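PDB 1OA4: endo-beta-1,4-glucanase from Streptomyces sp., which hydrolyses internal beta-1,4-glucosidic bonds of cellulose, acting as a family 12 endoglucanase. Local coordinates for residues T11-Q14 and D15-V19. Sequence-based numbering, arbitrary orientation.
Sequences TTIQ and DRYVV
Ile13 and Tyr17 form the last hydrogen-bonded pair of a tight beta hairpin at the edge of the glycoside hydrolase family 12 beta-sandwich, and a classic beta bulge closes it. Ile13 O accepts from two donors: Tyr17 N, nearly in line with the carbonyl bond at 3.1 Å, and Arg16 N, which sits above the carbonyl plane. Gln14 and Asp15 make the turn with positive phi values.

Ile13, Tyr17 and Val19 share one, mostly apolar, face with Thr11. Here Ile13 and Val19 meet at about a right angle, Ile13 CG2 resting 3.8 Å from Val19 CG2; branching at CB suits both to an extended strand and to the greasy layer shared with Val34 and Val60. Gln14 slants across to the edge of the Tyr17 ring: with CG anti to its carbonyl carbon (chi1 -56°) and an extended chain beyond, its NE2 comes 3.9 Å from Tyr17 CD2, the two planes turned 71° apart. Tyrosine's broad ring also receives Arg16 CG on one face, 3.6 Å above its centre, while its hydroxyl bonds to Ser218 N. Arginine's long chain offers both methylenes and a charge: the bend at chi2 (62°) helps turn one guanidinium face toward Tyr17 CE1, off-centre toward that group's rim, and the charge pairs with Asp62.

On the other face, short polar Thr12 lies beside the turn, where water can reach it. Two waters link it to Asp15, whose carboxylate also forms a salt bridge with Arg72: one water joins Thr12 OG1 to Asp15 N, and the other, 2.8 Å from Thr12 OG1, donates to Asp15 OD1 at 2.6 Å.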
loop_
_atom_site.group_PDB
_atom_site.type_symbol
_atom_site.label_atom_id
_atom_site.label_comp_id
_atom_site.label_asym_id
_atom_site.label_seq_id
_atom_site.Cartn_x
_atom_site.Cartn_y
_atom_site.Cartn_z
ATOM N N THR A 11 -1.834 -5.230 -14.782
ATOM C CA THR A 11 -2.927 -6.035 -15.311
ATOM C C THR A 11 -4.073 -5.935 -14.290
ATOM O O THR A 11 -4.002 -5.124 -13.373
ATOM C CB THR A 11 -2.470 -7.480 -15.514
ATOM O OG1 THR A 11 -3.472 -8.214 -16.244
ATOM C CG2 THR A 11 -2.311 -8.205 -14.174
ATOM N N THR A 12 -5.137 -6.717 -14.450
ATOM C CA THR A 12 -6.187 -6.750 -13.445
ATOM C C THR A 12 -6.448 -8.173 -12.997
ATOM O O THR A 12 -6.124 -9.119 -13.711
ATOM C CB THR A 12 -7.501 -6.183 -13.957
ATOM O OG1 THR A 12 -8.005 -7.012 -15.013
ATOM C CG2 THR A 12 -7.279 -4.815 -14.563
ATOM N N ILE A 13 -7.008 -8.299 -11.800
ATOM C CA ILE A 13 -7.548 -9.571 -11.322
ATOM C C ILE A 13 -9.024 -9.385 -10.970
ATOM O O ILE A 13 -9.438 -8.310 -10.545
ATOM C CB ILE A 13 -6.777 -10.108 -10.138
ATOM C CG1 ILE A 13 -6.825 -9.133 -8.964
ATOM C CG2 ILE A 13 -5.385 -10.425 -10.609
ATOM C CD1 ILE A 13 -6.295 -9.696 -7.670
ATOM N N GLN A 14 -9.804 -10.447 -11.179
ATOM C CA GLN A 14 -11.221 -10.505 -10.839
ATOM C C GLN A 14 -12.051 -9.431 -11.554
ATOM O O GLN A 14 -13.152 -9.094 -11.116
ATOM C CB GLN A 14 -11.395 -10.385 -9.326
ATOM C CG GLN A 14 -10.629 -11.419 -8.490
ATOM C CD GLN A 14 -10.574 -11.032 -7.009
ATOM O OE1 GLN A 14 -11.600 -10.961 -6.336
ATOM N NE2 GLN A 14 -9.379 -10.758 -6.513
ATOM N N ASP A 15 -11.501 -8.894 -12.640
ATOM C CA ASP A 15 -12.093 -7.764 -13.371
ATOM C C ASP A 15 -12.482 -6.674 -12.379
ATOM O O ASP A 15 -13.528 -6.034 -12.505
ATOM C CB ASP A 15 -13.308 -8.185 -14.193
ATOM C CG ASP A 15 -13.756 -7.100 -15.162
ATOM O OD1 ASP A 15 -12.911 -6.355 -15.721
ATOM O OD2 ASP A 15 -14.962 -6.895 -15.411
ATOM N N ARG A 16 -11.625 -6.453 -11.382
ATOM C CA ARG A 16 -11.968 -5.528 -10.308
ATOM C C ARG A 16 -10.789 -4.777 -9.688
ATOM O O ARG A 16 -10.979 -3.664 -9.194
ATOM C CB ARG A 16 -12.720 -6.269 -9.190
ATOM C CG ARG A 16 -13.181 -5.395 -8.040
ATOM C CD ARG A 16 -14.177 -4.321 -8.482
ATOM N NE ARG A 16 -14.633 -3.466 -7.405
ATOM C CZ ARG A 16 -13.953 -2.402 -6.977
ATOM N NH1 ARG A 16 -12.784 -2.101 -7.511
ATOM N NH2 ARG A 16 -14.435 -1.662 -6.008
ATOM N N TYR A 17 -9.611 -5.383 -9.651
ATOM C CA TYR A 17 -8.455 -4.734 -9.009
ATOM C C TYR A 17 -7.264 -4.720 -9.952
ATOM O O TYR A 17 -7.076 -5.617 -10.761
ATOM C CB TYR A 17 -8.060 -5.453 -7.697
ATOM C CG TYR A 17 -9.213 -5.642 -6.727
ATOM C CD1 TYR A 17 -9.833 -4.571 -6.114
ATOM C CD2 TYR A 17 -9.691 -6.915 -6.431
ATOM C CE1 TYR A 17 -10.913 -4.762 -5.244
ATOM C CE2 TYR A 17 -10.737 -7.108 -5.570
ATOM C CZ TYR A 17 -11.351 -6.046 -4.969
ATOM O OH TYR A 17 -12.416 -6.259 -4.106
ATOM N N VAL A 18 -6.462 -3.668 -9.841
ATOM C CA VAL A 18 -5.255 -3.528 -10.631
ATOM C C VAL A 18 -4.087 -4.138 -9.861
ATOM O O VAL A 18 -3.992 -3.959 -8.639
ATOM C CB VAL A 18 -4.930 -2.047 -10.890
ATOM C CG1 VAL A 18 -3.637 -1.911 -11.677
ATOM C CG2 VAL A 18 -6.092 -1.365 -11.579
ATOM N N VAL A 19 -3.247 -4.890 -10.566
ATOM C CA VAL A 19 -2.014 -5.418 -10.011
ATOM C C VAL A 19 -0.883 -4.732 -10.790
ATOM O O VAL A 19 -0.918 -4.678 -12.034
ATOM C CB VAL A 19 -1.908 -6.950 -10.118
ATOM C CG1 VAL A 19 -0.591 -7.424 -9.550
ATOM C CG2 VAL A 19 -3.092 -7.634 -9.394
HETATM O O HOH W 1 -9.354 -9.491 -14.375
HETATM O O HOH W 2 -10.388 -6.135 -16.147
#